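Local atomic coordinates of abhydrolase domain-containing protein (Exiguobacterium antarcticum, PDB entry 5H3H), a protein that is an esterase of the alpha/beta hydrolase fold that probably cleaves carboxylic esters with a serine nucleophile and, as a perhydrolase, probably also forms peracids. Residues H28-A32 / T189-A193; S96-G100 / L119-A123. Residues are numbered along the deposited sequence.

How the interactions relate
Both contacts sit around one bound ethaneperoxoic acid molecule in a single alpha/beta hydrolase domain, their centres about 12 Å apart. Along the chain both segments of interaction 2 fall between the two segments of interaction 1: the turn after strand 23-27 comes first, then the elbow leading into helix 97-109, then the end of strand 114-120, and last helix 186-198. Strands 23-27, 90-95 and 114-120 are successive neighbours in the central sheet, so three of the four segments gather where these strands end, while 189-193 belongs to the helical cap. The contacts touch directly, with Ser192 CB 3.7 Å from Met97 SD. Backbone amides of Trp30 and Met97 together hold ligand atom O.

Interaction 1 of 2, residues H28-A32 / T189-A193; sequences HGWPA and TIQSA. With F50 (ethaneperoxoic acid), chain D.
In this alpha/beta hydrolase fold, the loop following strand 23-27 meets cap helix 186-198 and carries half of an oxyanion-hole-like arrangement. Segment 28-32 has no regular structure: Gly29 is extended (phi/psi -91/173), the peptide between Trp30 and Pro31 is cis, and Ala32 N returns to Gly29 O at 3.1 Å. Segment 189-193 is helical throughout. The closest CA pair is Pro31 and Thr189, 6.0 Å apart, and 188 Å² is buried in all.

The polar link is a single, nearly straight hydrogen bond, Trp30 NE1 to Thr189 O (3.0 Å, 168°). To reach it Trp30 takes chi1 t (176°) with chi2 near 94°. The carbonyl lies at the indole edge and also accepts the helical bond from Ala193 N, at 3.1 Å. Thr189 OG1 and Ser192 OG turn to other partners: Ser185 O for the former, Tyr59 OH and Gly188 O for the latter.

Apolar contact follows the same indole. Ser192 CB lies 3.7 Å from Trp30 CD1, and Ala193 CB 4.3 Å from Trp30 CZ2. Beside it, Pro31 CB touches Thr189 OG1 at 3.9 Å, a van der Waals contact. Phe160 of helix 153-164 meets the Trp30 ring edge-to-face.

Within the loop, His28 (chi1 p) donates from ND1 to Gly29 O at 2.8 Å. An ideal CB on Gly29 would fall 2.5 Å from ligand OX1, so glycine leaves room for the bound ligand. Trp30 thus spans cap and pocket: its indole bonds to the helix carbonyl, and its backbone N donates to ethaneperoxoic acid atom O at 2.9 Å.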
# COMPACT_ATOMS: atom_id res chain seq x y z
N HIS B 28 -16.53 -0.12 13.74
CA HIS B 28 -17.55 -0.97 14.41
C HIS B 28 -17.74 -2.35 13.77
O HIS B 28 -17.34 -2.63 12.65
CB HIS B 28 -18.86 -0.19 14.53
CG HIS B 28 -19.59 0.07 13.24
ND1 HIS B 28 -20.42 -0.85 12.65
CD2 HIS B 28 -19.60 1.16 12.43
CE1 HIS B 28 -20.91 -0.35 11.53
NE2 HIS B 28 -20.48 0.90 11.40
N GLY B 29 -18.43 -3.23 14.50
CA GLY B 29 -18.77 -4.53 13.92
C GLY B 29 -20.12 -4.49 13.22
O GLY B 29 -20.84 -3.51 13.30
N TRP B 30 -20.41 -5.59 12.54
CA TRP B 30 -21.70 -5.84 11.90
C TRP B 30 -22.72 -6.24 13.01
O TRP B 30 -22.35 -7.06 13.87
CB TRP B 30 -21.52 -6.96 10.90
CG TRP B 30 -22.77 -7.43 10.18
CD1 TRP B 30 -23.22 -7.00 8.98
CD2 TRP B 30 -23.67 -8.46 10.61
NE1 TRP B 30 -24.36 -7.67 8.64
CE2 TRP B 30 -24.66 -8.58 9.61
CE3 TRP B 30 -23.75 -9.28 11.75
CZ2 TRP B 30 -25.71 -9.51 9.71
CZ3 TRP B 30 -24.79 -10.17 11.85
CH2 TRP B 30 -25.76 -10.28 10.85
N PRO B 31 -23.96 -5.73 12.99
CA PRO B 31 -24.45 -4.70 12.07
C PRO B 31 -24.84 -3.49 12.89
O PRO B 31 -25.97 -3.00 12.86
CB PRO B 31 -25.64 -5.39 11.43
CG PRO B 31 -26.18 -6.26 12.57
CD PRO B 31 -25.11 -6.46 13.57
N ALA B 32 -23.86 -2.98 13.65
CA ALA B 32 -24.15 -1.94 14.62
C ALA B 32 -23.77 -0.56 14.01
O ALA B 32 -24.04 -0.30 12.80
CB ALA B 32 -23.41 -2.24 15.89
N THR B 189 -26.92 -4.34 5.77
CA THR B 189 -26.78 -5.48 6.62
C THR B 189 -26.63 -6.73 5.75
O THR B 189 -25.73 -7.51 5.98
CB THR B 189 -27.95 -5.61 7.61
OG1 THR B 189 -27.94 -4.47 8.48
CG2 THR B 189 -27.90 -6.89 8.41
N ILE B 190 -27.48 -6.89 4.74
CA ILE B 190 -27.35 -8.07 3.85
C ILE B 190 -26.03 -8.11 3.06
O ILE B 190 -25.32 -9.10 3.10
CB ILE B 190 -28.56 -8.16 2.93
CG1 ILE B 190 -29.77 -8.61 3.79
CG2 ILE B 190 -28.29 -9.04 1.73
CD1 ILE B 190 -31.09 -8.32 3.13
N GLN B 191 -25.74 -7.05 2.33
CA GLN B 191 -24.51 -6.96 1.53
C GLN B 191 -23.22 -7.14 2.35
O GLN B 191 -22.30 -7.85 1.91
CB GLN B 191 -24.47 -5.64 0.72
CG GLN B 191 -25.63 -5.39 -0.28
CD GLN B 191 -25.80 -6.44 -1.36
OE1 GLN B 191 -26.29 -7.55 -1.12
NE2 GLN B 191 -25.42 -6.08 -2.55
N SER B 192 -23.17 -6.64 3.60
CA SER B 192 -22.00 -6.86 4.45
C SER B 192 -21.89 -8.28 4.94
O SER B 192 -20.78 -8.75 5.12
CB SER B 192 -21.99 -5.97 5.69
OG SER B 192 -22.00 -4.60 5.40
N ALA B 193 -23.02 -8.93 5.25
CA ALA B 193 -23.05 -10.40 5.50
C ALA B 193 -22.47 -11.21 4.35
O ALA B 193 -21.78 -12.17 4.61
CB ALA B 193 -24.47 -10.89 5.79
C F50 D . -19.26 -9.00 13.25
OX1 F50 D . -20.10 -7.67 15.27
O F50 D . -18.88 -8.04 12.62
OXT F50 D . -19.47 -8.82 14.70
CH3 F50 D . -19.50 -10.32 12.56

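Interaction 2 of 2, residues S96-G100 / L119-A123; sequences SMGGG and LAGAA. With F50 (ethaneperoxoic acid), chain D.
This is a backbone-to-backbone contact within the beta-alpha-beta unit of strand 90-95, helix 97-109 and strand 114-120, where a nucleophile elbow lies against the end of the neighbouring parallel strand. The sequence Gly94, Ser96, Gly98 fits the GxSxG pattern, and Ser96 has the strained phi/psi of 58/-119 expected at its centre; Met97 starts the helix. In the partner, strand 114-120 ends at Ala120, and Gly121, at positive phi (53/32), turns the chain so that Ala122 and Ala123 run past the elbow.

Ser96 and Ala122 have the closest CA atoms, 3.7 Å apart. Two hydrogen bonds bracket this pair: Ser96 N to Ala120 O (3.0 Å) and Ala123 N to Ser96 O (2.9 Å, 176°). Between them Ser96 CA makes a CA-H...O contact with Gly121 O at 3.3 Å.

The tight fit needs small residues. Gly99 CA rests 3.7 Å from Ala122 CB, where a CB on Gly99 would clash at 2.2 Å. Leu119, with chi1 m and chi2 t, brings CD2 to 3.5 Å from Gly99 O, and Ala123 CB lies 4.0 Å from Met97 N. In all 261 Å² is buried.

The Ser96 CA-to-CB bond points away from segment 119-123, and chi1 t (-155°) sets OG at the ligand. Ser96 OG lies 2.5 Å from ethaneperoxoic acid atom C, too short for a non-bonded contact, while Met97 N donates to ligand atom O at 2.9 Å. With His248 and Asp220 completing a probable catalytic triad, this is consistent with Ser96 attacking a carbonyl carbon whose oxygen is held by backbone amides.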
# COMPACT_ATOMS: atom_id res chain seq x y z
N SER B 96 -14.48 -6.87 15.07
CA SER B 96 -15.19 -7.82 14.27
C SER B 96 -15.06 -7.53 12.77
O SER B 96 -13.93 -7.58 12.28
CB SER B 96 -16.62 -7.95 14.81
OG SER B 96 -17.11 -9.21 14.46
N MET B 97 -16.13 -7.27 12.04
CA MET B 97 -15.99 -6.92 10.62
C MET B 97 -15.02 -5.74 10.42
O MET B 97 -14.31 -5.69 9.41
CB MET B 97 -17.35 -6.57 10.02
CG MET B 97 -17.34 -6.45 8.49
SD MET B 97 -18.98 -6.14 7.82
CE MET B 97 -19.39 -4.56 8.59
N GLY B 98 -14.99 -4.86 11.41
CA GLY B 98 -14.07 -3.72 11.51
C GLY B 98 -12.62 -4.09 11.48
O GLY B 98 -11.80 -3.43 10.81
N GLY B 99 -12.31 -5.20 12.12
CA GLY B 99 -11.01 -5.83 12.04
C GLY B 99 -10.61 -6.17 10.63
O GLY B 99 -9.52 -5.78 10.18
N GLY B 100 -11.48 -6.87 9.92
CA GLY B 100 -11.24 -7.21 8.54
C GLY B 100 -11.04 -6.00 7.66
O GLY B 100 -10.15 -5.98 6.77
N LEU B 119 -6.94 -5.12 16.86
CA LEU B 119 -7.90 -5.98 16.23
C LEU B 119 -8.66 -6.62 17.39
O LEU B 119 -8.07 -7.33 18.13
CB LEU B 119 -7.20 -7.05 15.39
CG LEU B 119 -6.52 -6.68 14.06
CD1 LEU B 119 -5.80 -7.88 13.49
CD2 LEU B 119 -7.55 -6.23 13.06
N ALA B 120 -9.97 -6.35 17.53
CA ALA B 120 -10.77 -6.66 18.73
C ALA B 120 -11.86 -7.60 18.28
O ALA B 120 -12.69 -7.22 17.51
CB ALA B 120 -11.36 -5.41 19.37
N GLY B 121 -11.82 -8.88 18.70
CA GLY B 121 -12.78 -9.86 18.23
C GLY B 121 -12.89 -9.94 16.71
O GLY B 121 -13.94 -10.16 16.18
N ALA B 122 -11.79 -9.71 15.98
CA ALA B 122 -11.87 -9.45 14.56
C ALA B 122 -12.32 -10.66 13.73
O ALA B 122 -11.93 -11.81 14.00
CB ALA B 122 -10.52 -8.95 14.05
N ALA B 123 -13.08 -10.36 12.68
CA ALA B 123 -13.49 -11.32 11.66
C ALA B 123 -12.37 -11.51 10.65
O ALA B 123 -12.45 -11.14 9.48
CB ALA B 123 -14.76 -10.86 11.00
C F50 D . -19.26 -9.00 13.25
OX1 F50 D . -20.10 -7.67 15.27
O F50 D . -18.88 -8.04 12.62
OXT F50 D . -19.47 -8.82 14.70
CH3 F50 D . -19.50 -10.32 12.56